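Local coordinates for purine nucleoside phosphorylase (Thermus thermophilus, PDB 6TK9), which catalyses the reversible phosphorolysis of purine nucleosides such as inosine and guanosine, yielding the free purine base and (deoxy)ribose 1-phosphate, at residues A184-P189 with R198-L203; D234-V237 with H242-T245. All coordinates share one frame; numbering follows the deposited sequence.

Interaction 1: residues A184-P189 with R198-L203; sequences AWFMGP and RLLREL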
ATOM      1  N   ALA A 184      -4.322  -3.358 -17.030  1.00 39.68           N
ATOM      2  CA  ALA A 184      -2.838  -3.320 -16.978  1.00 38.17           C
ATOM      3  C   ALA A 184      -2.237  -4.076 -18.172  1.00 37.33           C
ATOM      4  O   ALA A 184      -2.464  -5.331 -18.316  1.00 36.93           O
ATOM      5  CB  ALA A 184      -2.349  -3.912 -15.676  1.00 39.60           C
ATOM      6  N   TRP A 185      -1.474  -3.350 -18.982  1.00 33.85           N
ATOM      7  CA  TRP A 185      -0.603  -3.870 -20.072  1.00 33.32           C
ATOM      8  C   TRP A 185       0.655  -4.502 -19.477  1.00 32.07           C
ATOM      9  O   TRP A 185       1.546  -3.768 -19.092  1.00 34.68           O
ATOM     10  CB  TRP A 185      -0.249  -2.735 -21.053  1.00 32.56           C
ATOM     11  CG  TRP A 185       0.624  -3.122 -22.204  1.00 28.88           C
ATOM     12  CD1 TRP A 185       0.829  -4.375 -22.700  1.00 29.64           C
ATOM     13  CD2 TRP A 185       1.340  -2.232 -23.066  1.00 28.97           C
ATOM     14  NE1 TRP A 185       1.657  -4.326 -23.785  1.00 28.46           N
ATOM     15  CE2 TRP A 185       1.988  -3.030 -24.032  1.00 29.68           C
ATOM     16  CE3 TRP A 185       1.527  -0.849 -23.094  1.00 28.76           C
ATOM     17  CZ2 TRP A 185       2.815  -2.495 -25.008  1.00 30.20           C
ATOM     18  CZ3 TRP A 185       2.351  -0.316 -24.052  1.00 29.51           C
ATOM     19  CH2 TRP A 185       2.979  -1.128 -24.998  1.00 33.02           C
ATOM     20  N   PHE A 186       0.691  -5.827 -19.385  1.00 37.24           N
ATOM     21  CA  PHE A 186       1.867  -6.647 -18.994  1.00 34.96           C
ATOM     22  C   PHE A 186       2.531  -7.103 -20.284  1.00 36.98           C
ATOM     23  O   PHE A 186       1.802  -7.558 -21.164  1.00 39.01           O
ATOM     24  CB  PHE A 186       1.418  -7.843 -18.150  1.00 36.12           C
ATOM     25  CG  PHE A 186       2.533  -8.703 -17.621  1.00 38.00           C
ATOM     26  CD1 PHE A 186       3.314  -8.275 -16.557  1.00 38.23           C
ATOM     27  CD2 PHE A 186       2.797  -9.942 -18.177  1.00 37.73           C
ATOM     28  CE1 PHE A 186       4.331  -9.073 -16.053  1.00 40.29           C
ATOM     29  CE2 PHE A 186       3.825 -10.731 -17.678  1.00 44.83           C
ATOM     30  CZ  PHE A 186       4.584 -10.304 -16.604  1.00 42.45           C
ATOM     31  N   MET A 187       3.850  -6.963 -20.414  1.00 40.53           N
ATOM     32  CA  MET A 187       4.519  -7.069 -21.738  1.00 38.56           C
ATOM     33  C   MET A 187       4.413  -8.507 -22.255  1.00 39.54           C
ATOM     34  O   MET A 187       4.264  -8.678 -23.468  1.00 37.39           O
ATOM     35  CB  MET A 187       5.985  -6.645 -21.683  1.00 40.14           C
ATOM     36  CG  MET A 187       6.865  -7.558 -20.872  1.00 40.17           C
ATOM     37  SD  MET A 187       8.505  -6.856 -20.805  1.00 46.60           S
ATOM     38  CE  MET A 187       8.966  -6.939 -22.535  1.00 54.02           C
ATOM     39  N   GLY A 188       4.495  -9.500 -21.370  1.00 39.83           N
ATOM     40  CA  GLY A 188       4.507 -10.917 -21.770  1.00 38.46           C
ATOM     41  C   GLY A 188       5.736 -11.226 -22.614  1.00 37.33           C
ATOM     42  O   GLY A 188       6.687 -10.442 -22.625  1.00 37.64           O
ATOM     43  N   PRO A 189       5.768 -12.367 -23.343  1.00 35.90           N
ATOM     44  CA  PRO A 189       4.642 -13.306 -23.442  1.00 34.33           C
ATOM     45  C   PRO A 189       4.481 -14.356 -22.329  1.00 35.24           C
ATOM     46  O   PRO A 189       3.495 -15.050 -22.345  1.00 30.42           O
ATOM     47  CB  PRO A 189       5.011 -14.098 -24.700  1.00 33.91           C
ATOM     48  CG  PRO A 189       6.506 -14.170 -24.632  1.00 31.75           C
ATOM     49  CD  PRO A 189       6.927 -12.802 -24.140  1.00 32.83           C
ATOM     50  N   ARG A 198       0.087  -9.994  -7.825  1.00 43.91           N
ATOM     51  CA  ARG A 198      -0.187  -9.291  -6.549  1.00 44.90           C
ATOM     52  C   ARG A 198       0.226  -7.837  -6.727  1.00 41.05           C
ATOM     53  O   ARG A 198      -0.578  -6.957  -6.390  1.00 35.37           O
ATOM     54  CB  ARG A 198       0.539  -9.920  -5.357  1.00 51.93           C
ATOM     55  CG  ARG A 198      -0.054  -9.489  -4.022  1.00 64.71           C
ATOM     56  CD  ARG A 198       0.634 -10.102  -2.815  1.00 78.98           C
ATOM     57  NE  ARG A 198       0.371  -9.332  -1.599  1.00 88.40           N
ATOM     58  CZ  ARG A 198       1.255  -9.085  -0.631  1.00 99.33           C
ATOM     59  NH1 ARG A 198       2.503  -9.527  -0.718  1.00 97.13           N
ATOM     60  NH2 ARG A 198       0.888  -8.373   0.422  1.00101.54           N
ATOM     61  N   LEU A 199       1.416  -7.621  -7.283  1.00 39.99           N
ATOM     62  CA  LEU A 199       1.990  -6.271  -7.492  1.00 43.84           C
ATOM     63  C   LEU A 199       0.992  -5.439  -8.322  1.00 44.25           C
ATOM     64  O   LEU A 199       0.694  -4.291  -7.902  1.00 44.21           O
ATOM     65  CB  LEU A 199       3.371  -6.447  -8.131  1.00 46.83           C
ATOM     66  CG  LEU A 199       3.953  -5.275  -8.921  1.00 48.88           C
ATOM     67  CD1 LEU A 199       5.462  -5.448  -9.061  1.00 49.19           C
ATOM     68  CD2 LEU A 199       3.316  -5.153 -10.288  1.00 50.13           C
ATOM     69  N   LEU A 200       0.402  -6.001  -9.385  1.00 40.95           N
ATOM     70  CA  LEU A 200      -0.464  -5.222 -10.328  1.00 43.29           C
ATOM     71  C   LEU A 200      -1.846  -4.971  -9.711  1.00 42.39           C
ATOM     72  O   LEU A 200      -2.413  -3.900  -9.963  1.00 42.47           O
ATOM     73  CB  LEU A 200      -0.614  -5.949 -11.668  1.00 43.19           C
ATOM     74  CG  LEU A 200       0.658  -6.055 -12.500  1.00 40.77           C
ATOM     75  CD1 LEU A 200       0.481  -7.074 -13.609  1.00 40.25           C
ATOM     76  CD2 LEU A 200       1.042  -4.698 -13.041  1.00 40.83           C
ATOM     77  N   ARG A 201      -2.386  -5.917  -8.948  1.00 43.75           N
ATOM     78  CA  ARG A 201      -3.675  -5.709  -8.238  1.00 49.12           C
ATOM     79  C   ARG A 201      -3.515  -4.519  -7.274  1.00 47.74           C
ATOM     80  O   ARG A 201      -4.383  -3.618  -7.286  1.00 42.13           O
ATOM     81  CB  ARG A 201      -4.126  -6.991  -7.529  1.00 52.29           C
ATOM     82  CG  ARG A 201      -5.618  -7.039  -7.219  1.00 60.00           C
ATOM     83  CD  ARG A 201      -6.074  -8.295  -6.481  1.00 62.18           C
ATOM     84  NE  ARG A 201      -5.160  -8.564  -5.379  1.00 62.98           N
ATOM     85  CZ  ARG A 201      -4.829  -9.764  -4.926  1.00 62.36           C
ATOM     86  NH1 ARG A 201      -5.362 -10.856  -5.449  1.00 74.78           N
ATOM     87  NH2 ARG A 201      -3.956  -9.859  -3.943  1.00 61.72           N
ATOM     88  N   GLU A 202      -2.415  -4.483  -6.520  1.00 52.80           N
ATOM     89  CA  GLU A 202      -2.231  -3.578  -5.355  1.00 56.85           C
ATOM     90  C   GLU A 202      -1.894  -2.168  -5.881  1.00 55.17           C
ATOM     91  O   GLU A 202      -2.286  -1.195  -5.193  1.00 54.29           O
ATOM     92  CB  GLU A 202      -1.309  -4.273  -4.335  1.00 69.93           C
ATOM     93  CG  GLU A 202      -0.047  -3.511  -3.931  1.00 84.30           C
ATOM     94  CD  GLU A 202       0.879  -4.220  -2.935  1.00 93.31           C
ATOM     95  OE1 GLU A 202       1.653  -5.132  -3.352  1.00 86.67           O
ATOM     96  OE2 GLU A 202       0.848  -3.849  -1.734  1.00 83.15           O
ATOM     97  N   LEU A 203      -1.325  -2.040  -7.093  1.00 48.87           N
ATOM     98  CA  LEU A 203      -1.226  -0.743  -7.829  1.00 48.61           C
ATOM     99  C   LEU A 203      -2.583  -0.272  -8.389  1.00 48.35           C
ATOM    100  O   LEU A 203      -2.604   0.844  -8.957  1.00 45.35           O
ATOM    101  CB  LEU A 203      -0.253  -0.864  -9.006  1.00 52.57           C
ATOM    102  CG  LEU A 203       1.197  -1.175  -8.652  1.00 57.48           C
ATOM    103  CD1 LEU A 203       2.072  -1.034  -9.890  1.00 55.84           C
ATOM    104  CD2 LEU A 203       1.693  -0.295  -7.507  1.00 56.20           C
TER
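The contact is a small apolar one between A184 and F186, about the end of strand 179-185, and L200 of helix 194-202, inside a beta-alpha-beta crossover: strand 179-185 leads through helix 194-202 to strand 207-209, which runs parallel to the first in the mixed sheet of the phosphorylase fold. It buries about 110 Å² in total, and all three residues lie in the interior. The alternation of the extended chain sets it up. A184 and F186 turn their CB atoms toward the helix, whereas W185 points away and packs on V213 and P214 at the start of helix 213-222. From the helix L200 is the residue that answers, its CG opposite the backbone carbonyl carbon (chi1 -67°) and its two methyls dividing between A184 and F186. I208 of the return strand touches both L200 and F186, so the crossover closes on a shared apolar cluster. Elsewhere round the helix, L199 packs on I132 of the second subunit. The touches are light ones: L200 CD2 lies 4.4 Å from A184 CB, and L200 CD1 meets the F186 ring obliquely at CD1, 4.3 Å away.

Interaction 2: residues D234-V237 with H242-T245; sequences DMAV and HHAT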
ATOM      1  N   ASP A 234     -10.040 -15.928 -17.707  1.00 59.42           N
ATOM      2  CA  ASP A 234      -9.522 -16.669 -16.522  1.00 57.09           C
ATOM      3  C   ASP A 234      -9.531 -15.714 -15.324  1.00 56.27           C
ATOM      4  O   ASP A 234      -9.747 -14.509 -15.512  1.00 61.31           O
ATOM      5  CB  ASP A 234      -8.135 -17.285 -16.790  1.00 51.90           C
ATOM      6  CG  ASP A 234      -7.007 -16.296 -17.100  1.00 52.83           C
ATOM      7  OD1 ASP A 234      -7.097 -15.594 -18.137  1.00 55.72           O
ATOM      8  OD2 ASP A 234      -6.026 -16.242 -16.317  1.00 53.25           O
ATOM      9  N   MET A 235      -9.311 -16.250 -14.132  1.00 56.91           N
ATOM     10  CA  MET A 235      -9.154 -15.453 -12.898  1.00 57.74           C
ATOM     11  C   MET A 235      -7.678 -15.559 -12.486  1.00 62.73           C
ATOM     12  O   MET A 235      -7.219 -16.655 -12.107  1.00 61.30           O
ATOM     13  CB  MET A 235     -10.119 -15.942 -11.807  1.00 54.03           C
ATOM     14  CG  MET A 235     -11.579 -15.503 -12.040  1.00 49.65           C
ATOM     15  SD  MET A 235     -11.782 -13.715 -12.375  1.00 51.43           S
ATOM     16  CE  MET A 235     -11.162 -13.019 -10.847  1.00 54.65           C
ATOM     17  N   ALA A 236      -6.947 -14.461 -12.674  1.00 67.03           N
ATOM     18  CA  ALA A 236      -5.518 -14.296 -12.330  1.00 65.31           C
ATOM     19  C   ALA A 236      -5.437 -13.770 -10.896  1.00 56.27           C
ATOM     20  O   ALA A 236      -5.275 -12.538 -10.693  1.00 64.87           O
ATOM     21  CB  ALA A 236      -4.851 -13.375 -13.331  1.00 66.78           C
ATOM     22  N   VAL A 237      -5.592 -14.671  -9.934  1.00 49.16           N
ATOM     23  CA  VAL A 237      -5.492 -14.319  -8.491  1.00 54.75           C
ATOM     24  C   VAL A 237      -4.481 -15.258  -7.833  1.00 52.13           C
ATOM     25  O   VAL A 237      -4.668 -16.467  -7.754  1.00 54.25           O
ATOM     26  CB  VAL A 237      -6.881 -14.258  -7.815  1.00 57.37           C
ATOM     27  CG1 VAL A 237      -7.992 -14.782  -8.717  1.00 56.33           C
ATOM     28  CG2 VAL A 237      -6.903 -14.913  -6.438  1.00 56.54           C
ATOM     29  N   HIS A 242      -3.067 -22.817  -9.838  1.00 89.41           N
ATOM     30  CA  HIS A 242      -3.246 -22.883 -11.319  1.00 96.99           C
ATOM     31  C   HIS A 242      -3.660 -21.517 -11.895  1.00 84.32           C
ATOM     32  O   HIS A 242      -4.723 -20.977 -11.504  1.00 65.16           O
ATOM     33  CB  HIS A 242      -4.207 -24.020 -11.732  1.00109.96           C
ATOM     34  CG  HIS A 242      -3.538 -25.163 -12.438  1.00122.23           C
ATOM     35  ND1 HIS A 242      -3.675 -25.380 -13.804  1.00127.06           N
ATOM     36  CD2 HIS A 242      -2.726 -26.147 -11.985  1.00118.69           C
ATOM     37  CE1 HIS A 242      -2.982 -26.448 -14.155  1.00119.80           C
ATOM     38  NE2 HIS A 242      -2.388 -26.935 -13.057  1.00122.08           N
ATOM     39  N   HIS A 243      -2.795 -20.976 -12.759  1.00 80.29           N
ATOM     40  CA  HIS A 243      -3.086 -19.944 -13.789  1.00 79.70           C
ATOM     41  C   HIS A 243      -3.615 -20.687 -15.020  1.00 70.62           C
ATOM     42  O   HIS A 243      -3.131 -21.805 -15.270  1.00 70.54           O
ATOM     43  CB  HIS A 243      -1.812 -19.130 -14.116  1.00 79.10           C
ATOM     44  CG  HIS A 243      -2.040 -17.886 -14.912  1.00 76.56           C
ATOM     45  ND1 HIS A 243      -1.600 -16.648 -14.476  1.00 79.93           N
ATOM     46  CD2 HIS A 243      -2.657 -17.674 -16.094  1.00 72.89           C
ATOM     47  CE1 HIS A 243      -1.934 -15.729 -15.360  1.00 80.86           C
ATOM     48  NE2 HIS A 243      -2.597 -16.332 -16.356  1.00 80.28           N
ATOM     49  N   ALA A 244      -4.568 -20.104 -15.748  1.00 66.97           N
ATOM     50  CA  ALA A 244      -5.054 -20.605 -17.055  1.00 70.56           C
ATOM     51  C   ALA A 244      -3.874 -20.781 -18.024  1.00 71.21           C
ATOM     52  O   ALA A 244      -2.887 -20.021 -17.929  1.00 66.85           O
ATOM     53  CB  ALA A 244      -6.081 -19.652 -17.616  1.00 71.59           C
ATOM     54  N   THR A 245      -3.982 -21.742 -18.942  1.00 73.32           N
ATOM     55  CA  THR A 245      -3.013 -21.968 -20.050  1.00 80.99           C
ATOM     56  C   THR A 245      -3.526 -21.221 -21.295  1.00 86.63           C
ATOM     57  O   THR A 245      -4.597 -20.583 -21.178  1.00 82.74           O
ATOM     58  CB  THR A 245      -2.757 -23.475 -20.210  1.00 79.95           C
ATOM     59  OG1 THR A 245      -1.351 -23.630 -20.400  1.00 83.59           O
ATOM     60  CG2 THR A 245      -3.520 -24.131 -21.343  1.00 81.24           C
TER
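D234 reaches across to A244 and H243, the end of strand 225-235 turning a corner here to meet the loop that leads into helix 246-255. Starting at CB, the aspartate lies beside the methyl of A244; the modelled 3.2 Å between D234 CB and A244 CB is very short for two carbons, so that exact spacing is doubtful. Next comes D234 CG, 3.5 Å from the same A244 CB. With chi1 at 62°, CG sits between the backbone N and the carbonyl carbon, which swings the carboxylate over this loop. Of its oxygens, OD1 is hydrogen-bonded to a residue just beyond one of the two segments. OD2 comes up obliquely to the imidazole of H243, 3.4 Å from NE2 and 3.7 Å from CD2, the carboxylate and ring planes 41° apart. A236 adds its methyl, 4.3 Å from H243 CE1. The ring also meets F156 of the second subunit edge-to-face, a setting at a subunit border consistent with the active-site region of this family. OD2 approaches NE2 with poor hydrogen-bond geometry, so their nearness may give at most a weak polar attraction; carbon atoms make most of the rest of the contact.

In the fold
Going along the chain, interaction 1 comes first: it closes the short link between strand 179-185 and helix 194-202, before the chain returns as strand 207-209. Interaction 2 begins at the end of strand 225-235, after helix 213-222, and closes the turn that leads to helix 246-255. The two are in series, neither nested nor crossed, with centres 13 Å apart and nearest atoms about 4 Å apart without touching. Their intervening loops nevertheless connect them: F191, between the segments of interaction 1, meets the ring of H243, and E239, between those of interaction 2, forms a salt bridge with R201. Both start from the same sheet and both touch the second subunit.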